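Local coordinates for PfkB family carbohydrate kinase (Listeria grayi DSM 20601, PDB 4GM6), which probably acts as a sugar kinase, transferring phosphate to a carbohydrate substrate, at residues 77-82 against 87-92; 103-108 against 135-140; 154-159 against 169-174. All blocks are in the same frame, centred on the assembly; numbering follows the deposited sequence.

Contact 1. Residues 77-82 against 87-92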
loop_
_atom_site.group_PDB
_atom_site.type_symbol
_atom_site.label_atom_id
_atom_site.label_comp_id
_atom_site.label_asym_id
_atom_site.label_seq_id
_atom_site.Cartn_x
_atom_site.Cartn_y
_atom_site.Cartn_z
ATOM N N THR C 77 -33.585 2.030 -9.347
ATOM C CA THR C 77 -32.935 1.165 -8.371
ATOM C C THR C 77 -33.245 1.571 -6.920
ATOM O O THR C 77 -33.882 2.598 -6.678
ATOM C CB THR C 77 -31.414 1.113 -8.598
ATOM O OG1 THR C 77 -30.898 -0.117 -8.077
ATOM C CG2 THR C 77 -30.732 2.298 -7.909
ATOM N N VAL C 78 -32.801 0.754 -5.963
ATOM C CA VAL C 78 -33.054 1.024 -4.549
ATOM C C VAL C 78 -31.784 0.867 -3.728
ATOM O O VAL C 78 -31.069 -0.133 -3.871
ATOM C CB VAL C 78 -34.097 0.058 -3.959
ATOM C CG1 VAL C 78 -34.317 0.363 -2.480
ATOM C CG2 VAL C 78 -35.405 0.127 -4.741
ATOM N N VAL C 79 -31.517 1.847 -2.861
ATOM C CA VAL C 79 -30.385 1.789 -1.947
ATOM C C VAL C 79 -30.778 2.250 -0.541
ATOM O O VAL C 79 -31.690 3.038 -0.388
ATOM C CB VAL C 79 -29.222 2.683 -2.425
ATOM C CG1 VAL C 79 -28.819 2.313 -3.842
ATOM C CG2 VAL C 79 -29.610 4.150 -2.322
ATOM N N PRO C 80 -30.065 1.772 0.496
ATOM C CA PRO C 80 -30.386 2.238 1.839
ATOM C C PRO C 80 -29.919 3.673 2.039
ATOM O O PRO C 80 -28.916 4.082 1.461
ATOM C CB PRO C 80 -29.583 1.293 2.729
ATOM C CG PRO C 80 -28.367 0.979 1.905
ATOM C CD PRO C 80 -28.909 0.855 0.493
ATOM N N ALA C 81 -30.654 4.426 2.844
ATOM C CA ALA C 81 -30.311 5.803 3.172
ATOM C C ALA C 81 -29.180 5.812 4.183
ATOM O O ALA C 81 -29.313 6.342 5.273
ATOM C CB ALA C 81 -31.531 6.543 3.725
ATOM N N ASN C 82 -28.070 5.181 3.837
ATOM C CA ASN C 82 -26.898 5.252 4.696
ATOM C C ASN C 82 -25.646 5.497 3.856
ATOM O O ASN C 82 -25.713 5.455 2.627
ATOM C CB ASN C 82 -26.787 4.005 5.599
ATOM C CG ASN C 82 -26.383 2.744 4.845
ATOM O OD1 ASN C 82 -25.744 2.794 3.794
ATOM N ND2 ASN C 82 -26.742 1.595 5.403
ATOM N N MET C 87 -22.515 5.558 -1.404
ATOM C CA MET C 87 -21.361 5.302 -2.246
ATOM C C MET C 87 -21.860 4.832 -3.597
ATOM O O MET C 87 -21.301 5.161 -4.644
ATOM C CB MET C 87 -20.436 4.249 -1.595
ATOM C CG MET C 87 -19.732 4.756 -0.327
ATOM S SD MET C 87 -18.830 3.490 0.610
ATOM C CE MET C 87 -17.734 2.860 -0.633
ATOM N N ALA C 88 -22.936 4.066 -3.562
ATOM C CA ALA C 88 -23.545 3.556 -4.779
ATOM C C ALA C 88 -24.063 4.716 -5.614
ATOM O O ALA C 88 -23.909 4.725 -6.836
ATOM C CB ALA C 88 -24.672 2.596 -4.440
ATOM N N VAL C 89 -24.680 5.689 -4.946
ATOM C CA VAL C 89 -25.244 6.858 -5.622
ATOM C C VAL C 89 -24.118 7.742 -6.176
ATOM O O VAL C 89 -24.180 8.197 -7.321
ATOM C CB VAL C 89 -26.163 7.663 -4.682
ATOM C CG1 VAL C 89 -26.693 8.919 -5.372
ATOM C CG2 VAL C 89 -27.333 6.799 -4.223
ATOM N N GLU C 90 -23.080 7.970 -5.375
ATOM C CA GLU C 90 -21.950 8.793 -5.810
ATOM C C GLU C 90 -21.219 8.170 -7.020
ATOM O O GLU C 90 -20.736 8.874 -7.907
ATOM C CB GLU C 90 -20.997 9.077 -4.639
ATOM C CG GLU C 90 -21.692 9.724 -3.438
ATOM C CD GLU C 90 -20.855 9.773 -2.149
ATOM O OE1 GLU C 90 -20.352 8.716 -1.682
ATOM O OE2 GLU C 90 -20.729 10.881 -1.570
ATOM N N HIS C 91 -21.159 6.849 -7.063
ATOM C CA HIS C 91 -20.640 6.149 -8.236
ATOM C C HIS C 91 -21.465 6.484 -9.504
ATOM O O HIS C 91 -20.903 6.720 -10.570
ATOM C CB HIS C 91 -20.612 4.658 -7.944
ATOM C CG HIS C 91 -20.505 3.786 -9.151
ATOM N ND1 HIS C 91 -19.295 3.441 -9.711
ATOM C CD2 HIS C 91 -21.453 3.145 -9.877
ATOM C CE1 HIS C 91 -19.498 2.635 -10.740
ATOM N NE2 HIS C 91 -20.800 2.436 -10.861
ATOM N N LEU C 92 -22.791 6.531 -9.384
ATOM C CA LEU C 92 -23.645 6.941 -10.504
ATOM C C LEU C 92 -23.353 8.376 -10.945
ATOM O O LEU C 92 -23.241 8.649 -12.140
ATOM C CB LEU C 92 -25.127 6.784 -10.152
ATOM C CG LEU C 92 -25.553 5.330 -9.946
ATOM C CD1 LEU C 92 -26.973 5.225 -9.427
ATOM C CD2 LEU C 92 -25.392 4.534 -11.231
#
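Val79, the last residue of strand 73-79, carries this contact with both of its methyl groups, each meeting a different residue of helix 83-94. CG1 faces the methyl of Ala88, with Val79 CG1 and Ala88 CB 4.2 Å apart. The other branch goes to the next residue of the helix: Val79 CG2 lies 4.0 Å from Val89 CG2, and these two valine side chains cross at about a right angle. The first torsion explains the division of labour. With chi1 at -55°, CG1 stands anti to the carbonyl carbon while CG2 is flanked by the backbone N and the carbonyl carbon, and the two branches spread over neighbouring positions of the helix. Ala88 contributes just its single methyl at the point where the backbones come nearest, the CA atoms of Val79 and Ala88 being 7.6 Å apart.

Val79 and Ala88 are the packed, buried part, and the partly exposed Val89 is the flank where the patch opens. The loose side begins past Pro80: Ala81, at the centre of an inverse gamma turn, is exposed, and the partly exposed Asn82 turns its carboxamide to the start of the helix. As N-cap, Asn82 accepts through OD1 from the backbone N of Gly85, and weakly from the backbone N of Ile84. Asn82 also packs on Val126 of a second subunit. Strand, turn and capped helix are the first half of the right-handed beta-alpha-beta unit of strand 73-79, helix 83-94 and strand 97-104, the repeating element of the alpha/beta ribokinase-like fold.

Contact 2. Residues 103-108 against 135-140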
loop_
_atom_site.group_PDB
_atom_site.type_symbol
_atom_site.label_atom_id
_atom_site.label_comp_id
_atom_site.label_asym_id
_atom_site.label_seq_id
_atom_site.Cartn_x
_atom_site.Cartn_y
_atom_site.Cartn_z
ATOM N N VAL C 103 -34.289 5.046 -5.461
ATOM C CA VAL C 103 -35.181 5.145 -4.304
ATOM C C VAL C 103 -34.435 4.704 -3.044
ATOM O O VAL C 103 -33.734 3.682 -3.058
ATOM C CB VAL C 103 -36.443 4.283 -4.480
ATOM C CG1 VAL C 103 -37.250 4.267 -3.192
ATOM C CG2 VAL C 103 -37.296 4.797 -5.638
ATOM N N GLU C 104 -34.564 5.482 -1.970
ATOM C CA GLU C 104 -33.894 5.162 -0.704
ATOM C C GLU C 104 -34.835 4.371 0.202
ATOM O O GLU C 104 -35.915 4.835 0.517
ATOM C CB GLU C 104 -33.471 6.440 0.026
ATOM C CG GLU C 104 -32.590 7.382 -0.774
ATOM C CD GLU C 104 -31.718 8.253 0.120
ATOM O OE1 GLU C 104 -32.258 8.927 1.010
ATOM O OE2 GLU C 104 -30.486 8.262 -0.066
ATOM N N ALA C 105 -34.431 3.179 0.619
ATOM C CA ALA C 105 -35.259 2.391 1.530
ATOM C C ALA C 105 -34.512 1.158 2.028
ATOM O O ALA C 105 -33.456 0.800 1.486
ATOM C CB ALA C 105 -36.561 1.988 0.854
ATOM N N GLY C 106 -35.056 0.517 3.064
ATOM C CA GLY C 106 -34.442 -0.685 3.631
ATOM C C GLY C 106 -33.176 -0.428 4.439
ATOM O O GLY C 106 -32.911 0.707 4.840
ATOM N N ASP C 107 -32.381 -1.481 4.638
ATOM C CA ASP C 107 -31.359 -1.519 5.693
ATOM C C ASP C 107 -29.928 -1.727 5.243
ATOM O O ASP C 107 -28.995 -1.541 6.039
ATOM C CB ASP C 107 -31.662 -2.664 6.659
ATOM C CG ASP C 107 -32.898 -2.417 7.490
ATOM O OD1 ASP C 107 -33.110 -1.265 7.938
ATOM O OD2 ASP C 107 -33.654 -3.389 7.700
ATOM N N ARG C 108 -29.731 -2.184 4.013
ATOM C CA ARG C 108 -28.371 -2.541 3.616
ATOM C C ARG C 108 -28.156 -2.572 2.119
ATOM O O ARG C 108 -29.075 -2.872 1.354
ATOM C CB ARG C 108 -27.966 -3.892 4.234
ATOM C CG ARG C 108 -28.524 -5.119 3.521
ATOM C CD ARG C 108 -28.160 -6.414 4.237
ATOM N NE ARG C 108 -26.726 -6.667 4.137
ATOM C CZ ARG C 108 -26.146 -7.264 3.107
ATOM N NH1 ARG C 108 -26.887 -7.701 2.091
ATOM N NH2 ARG C 108 -24.823 -7.436 3.098
ATOM N N ALA C 135 -33.360 -6.116 -2.865
ATOM C CA ALA C 135 -33.929 -7.457 -2.794
ATOM C C ALA C 135 -35.243 -7.490 -2.023
ATOM O O ALA C 135 -36.186 -8.168 -2.430
ATOM C CB ALA C 135 -32.927 -8.431 -2.186
ATOM N N ARG C 136 -35.318 -6.762 -0.913
ATOM C CA ARG C 136 -36.524 -6.809 -0.084
ATOM C C ARG C 136 -37.598 -5.800 -0.492
ATOM O O ARG C 136 -38.673 -5.749 0.102
ATOM C CB ARG C 136 -36.156 -6.659 1.395
ATOM C CG ARG C 136 -35.343 -7.845 1.896
ATOM C CD ARG C 136 -34.773 -7.640 3.287
ATOM N NE ARG C 136 -35.809 -7.654 4.315
ATOM C CZ ARG C 136 -36.208 -6.573 4.970
ATOM N NH1 ARG C 136 -35.650 -5.394 4.707
ATOM N NH2 ARG C 136 -37.159 -6.668 5.887
ATOM N N HIS C 137 -37.317 -5.001 -1.513
ATOM C CA HIS C 137 -38.227 -3.923 -1.868
ATOM C C HIS C 137 -39.521 -4.500 -2.430
ATOM O O HIS C 137 -39.492 -5.428 -3.240
ATOM C CB HIS C 137 -37.564 -2.971 -2.869
ATOM C CG HIS C 137 -38.218 -1.627 -2.947
ATOM N ND1 HIS C 137 -38.095 -0.679 -1.952
ATOM C CD2 HIS C 137 -39.008 -1.074 -3.898
ATOM C CE1 HIS C 137 -38.773 0.402 -2.291
ATOM N NE2 HIS C 137 -39.340 0.187 -3.467
ATOM N N LYS C 138 -40.650 -3.956 -1.988
ATOM C CA LYS C 138 -41.968 -4.448 -2.414
ATOM C C LYS C 138 -42.904 -3.301 -2.741
ATOM O O LYS C 138 -44.126 -3.464 -2.742
ATOM C CB LYS C 138 -42.610 -5.317 -1.322
ATOM C CG LYS C 138 -41.749 -6.492 -0.888
ATOM C CD LYS C 138 -42.577 -7.726 -0.571
ATOM C CE LYS C 138 -41.681 -8.952 -0.454
ATOM N NZ LYS C 138 -40.720 -9.077 -1.595
ATOM N N SER C 139 -42.337 -2.137 -3.018
ATOM C CA SER C 139 -43.143 -0.936 -3.162
ATOM C C SER C 139 -43.023 -0.353 -4.568
ATOM O O SER C 139 -41.936 -0.282 -5.114
ATOM C CB SER C 139 -42.724 0.095 -2.107
ATOM O OG SER C 139 -43.686 1.128 -2.027
ATOM N N MET C 140 -44.140 0.057 -5.159
ATOM C CA MET C 140 -44.104 0.658 -6.491
ATOM C C MET C 140 -43.882 2.168 -6.405
ATOM O O MET C 140 -44.837 2.945 -6.376
ATOM C CB MET C 140 -45.388 0.345 -7.268
ATOM C CG MET C 140 -45.147 0.131 -8.753
ATOM S SD MET C 140 -44.297 1.515 -9.547
ATOM C CE MET C 140 -45.690 2.621 -9.809
HETATM O O HOH W 1 -33.351 -3.893 3.678
#
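The backbone N of Asp107 gives the shortest polar bond here, to a water 2.8 Å away, and that water bridges to Arg136. The same water accepts from Arg136 NH1, at 2.9 Å, and lies in the plane of the guanidinium at its edge. The bridge ties the loop after strand 97-104, which within this chain is an outermost strand of the large sheet of the ribokinase-like fold, to the short, weakly bonded helix at about 133-136. A bend at chi3 of Arg136 (70°) brings the guanidinium round toward that loop.

The Asp107 carboxylate makes no salt bridge with that guanidinium. Asp107 OD2 is 4.1 Å from Arg136 NH1 and sits off the guanidinium plane, although the two flat groups are turned only 13° apart, so attraction between opposite charges is all the geometry supports. Both residues are exposed, and Asp107 also packs on Gln130 of a second subunit.

Deeper in, the buried His137 ring meets the aliphatic side chains of Val103, on the strand, and Ala105, just after it. Its CG is anti to the backbone N (chi1 -161°), which swings the ring toward them, and His137 NE2 has a weak hydrogen bond to Asp141. Val103 CG1 approaches His137 CE1 to 4.3 Å. The methyl of Ala105 comes to the ring edge, near its plane, with CB 4.2 Å from both ND1 and CE1 of His137.

Contact 3. Residues 154-159 against 169-174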
loop_
_atom_site.group_PDB
_atom_site.type_symbol
_atom_site.label_atom_id
_atom_site.label_comp_id
_atom_site.label_asym_id
_atom_site.label_seq_id
_atom_site.Cartn_x
_atom_site.Cartn_y
_atom_site.Cartn_z
ATOM N N LEU C 154 -35.170 0.105 -23.272
ATOM C CA LEU C 154 -35.220 -0.351 -21.907
ATOM C C LEU C 154 -34.402 -1.604 -21.802
ATOM O O LEU C 154 -34.571 -2.546 -22.569
ATOM C CB LEU C 154 -36.642 -0.659 -21.473
ATOM C CG LEU C 154 -36.706 -1.323 -20.106
ATOM C CD1 LEU C 154 -37.980 -1.029 -19.416
ATOM C CD2 LEU C 154 -36.453 -2.804 -20.168
ATOM N N HIS C 155 -33.503 -1.605 -20.833
ATOM C CA HIS C 155 -32.614 -2.740 -20.638
ATOM C C HIS C 155 -32.774 -3.360 -19.252
ATOM O O HIS C 155 -32.854 -2.650 -18.246
ATOM C CB HIS C 155 -31.145 -2.319 -20.818
ATOM C CG HIS C 155 -30.171 -3.429 -20.556
ATOM N ND1 HIS C 155 -29.856 -4.380 -21.506
ATOM C CD2 HIS C 155 -29.468 -3.760 -19.445
ATOM C CE1 HIS C 155 -28.995 -5.243 -20.993
ATOM N NE2 HIS C 155 -28.752 -4.896 -19.742
ATOM N N VAL C 156 -32.796 -4.690 -19.207
ATOM C CA VAL C 156 -32.832 -5.413 -17.942
ATOM C C VAL C 156 -32.185 -6.792 -18.094
ATOM O O VAL C 156 -31.914 -7.242 -19.226
ATOM C CB VAL C 156 -34.257 -5.503 -17.349
ATOM C CG1 VAL C 156 -35.166 -6.387 -18.207
ATOM C CG2 VAL C 156 -34.191 -5.988 -15.904
ATOM N N SER C 157 -31.876 -7.431 -16.959
ATOM C CA SER C 157 -31.212 -8.729 -16.988
ATOM C C SER C 157 -31.934 -9.762 -16.131
ATOM O O SER C 157 -32.777 -9.418 -15.290
ATOM C CB SER C 157 -29.755 -8.600 -16.524
ATOM O OG SER C 157 -29.635 -8.761 -15.118
ATOM N N GLY C 158 -31.593 -11.031 -16.354
ATOM C CA GLY C 158 -32.143 -12.130 -15.568
ATOM C C GLY C 158 -31.771 -12.096 -14.095
ATOM O O GLY C 158 -32.336 -12.836 -13.291
ATOM N N ILE C 159 -30.813 -11.245 -13.736
ATOM C CA ILE C 159 -30.393 -11.130 -12.339
ATOM C C ILE C 159 -31.508 -10.493 -11.528
ATOM O O ILE C 159 -31.903 -10.995 -10.468
ATOM C CB ILE C 159 -29.096 -10.310 -12.207
ATOM C CG1 ILE C 159 -27.910 -11.140 -12.704
ATOM C CG2 ILE C 159 -28.868 -9.880 -10.767
ATOM C CD1 ILE C 159 -26.656 -10.332 -12.939
ATOM N N GLU C 169 -42.412 -9.506 -11.581
ATOM C CA GLU C 169 -43.677 -8.928 -12.067
ATOM C C GLU C 169 -43.570 -7.422 -12.278
ATOM O O GLU C 169 -44.325 -6.845 -13.059
ATOM C CB GLU C 169 -44.836 -9.214 -11.112
ATOM C CG GLU C 169 -44.981 -10.663 -10.686
ATOM C CD GLU C 169 -46.252 -10.878 -9.881
ATOM O OE1 GLU C 169 -46.583 -10.019 -9.027
ATOM O OE2 GLU C 169 -46.927 -11.902 -10.110
ATOM N N MET C 170 -42.648 -6.784 -11.562
ATOM C CA MET C 170 -42.400 -5.366 -11.773
ATOM C C MET C 170 -41.723 -5.119 -13.130
ATOM O O MET C 170 -42.117 -4.215 -13.878
ATOM C CB MET C 170 -41.546 -4.806 -10.633
ATOM C CG MET C 170 -41.299 -3.314 -10.722
ATOM S SD MET C 170 -42.840 -2.397 -10.598
ATOM C CE MET C 170 -42.220 -0.719 -10.470
ATOM N N VAL C 171 -40.698 -5.916 -13.440
ATOM C CA VAL C 171 -40.036 -5.823 -14.738
ATOM C C VAL C 171 -41.035 -6.104 -15.866
ATOM O O VAL C 171 -41.063 -5.404 -16.880
ATOM C CB VAL C 171 -38.805 -6.759 -14.828
ATOM C CG1 VAL C 171 -38.156 -6.681 -16.205
ATOM C CG2 VAL C 171 -37.789 -6.398 -13.758
ATOM N N VAL C 172 -41.890 -7.103 -15.681
ATOM C CA VAL C 172 -42.910 -7.391 -16.691
ATOM C C VAL C 172 -43.854 -6.200 -16.900
ATOM O O VAL C 172 -44.193 -5.867 -18.059
ATOM C CB VAL C 172 -43.685 -8.692 -16.373
ATOM C CG1 VAL C 172 -44.905 -8.867 -17.296
ATOM C CG2 VAL C 172 -42.736 -9.880 -16.474
ATOM N N LYS C 173 -44.265 -5.545 -15.799
ATOM C CA LYS C 173 -45.207 -4.420 -15.919
ATOM C C LYS C 173 -44.567 -3.244 -16.649
ATOM O O LYS C 173 -45.218 -2.507 -17.367
ATOM C CB LYS C 173 -45.722 -3.958 -14.553
ATOM C CG LYS C 173 -46.690 -4.897 -13.863
ATOM C CD LYS C 173 -47.058 -4.359 -12.484
ATOM C CE LYS C 173 -47.705 -5.429 -11.605
ATOM N NZ LYS C 173 -49.081 -5.782 -12.064
ATOM N N ILE C 174 -43.266 -3.054 -16.444
ATOM C CA ILE C 174 -42.549 -1.912 -17.043
ATOM C C ILE C 174 -42.319 -2.108 -18.530
ATOM O O ILE C 174 -42.727 -1.228 -19.357
ATOM C CB ILE C 174 -41.200 -1.645 -16.365
ATOM C CG1 ILE C 174 -41.414 -1.481 -14.864
ATOM C CG2 ILE C 174 -40.514 -0.418 -16.973
ATOM C CD1 ILE C 174 -42.488 -0.450 -14.502
#
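Val171 and Val156 meet tip to tip, and with Leu154 they have the most surface buried where strand 153-157 lies against helix 165-180. Both elements belong to the alpha/beta core of the ribokinase-like fold: the strand is an inner one of the large sheet, and the chain leaves it through helix 158-163 before the longer helix packs back on it. One methyl of Val171 serves both branches of its partner: Val171 CG1 lies 3.6 Å from Val156 CG1 and 4.0 Å from Val156 CG2. That methyl is anti to the backbone N of Val171 (chi1 178°), which extends it from the helix to the strand.

One helical turn on, Leu154 meets Ile174 with the two side chains crossing at about a right angle. The touch is between Leu154 CD1 and Ile174 CG2, at 3.6 Å. Ile174 offers its short branch here, while its CG1 arm leads away from the strand. Leu154 and Val156 thus face the helix together, as Val171 and Ile174 face the strand. All four side chains are buried and no hydrogen bond crosses the contact.

On the other side of the strand His155 packs on helices 58-68 and 291-304, and its ND1 bonds to Ser186. Where the strand ends, Ser157 is the N-cap of helix 158-163. Ser157 OG bonds to Glu59 and also accepts from Ile159 N at 3.1 Å, with an angle of 151° at the hydrogen.

All three contacts reach the same large sheet and follow one another along the chain. Contacts 1 and 2, with centres about 12 Å apart, share its edge: strands 73-79 and 97-104 are neighbours there, with probable hydrogen bonds from Val103 N to Thr77 O (2.8 Å) and from Val79 N to Val103 O (2.9 Å). Both also touch the second subunit. Contact 3 is further in, about 16 Å between centres from contact 2, which it meets through the methionines Met140 and Met170, and touches no other protein chain. Contacts 1 and 3 stay apart, their nearest atoms about 9 Å from each other.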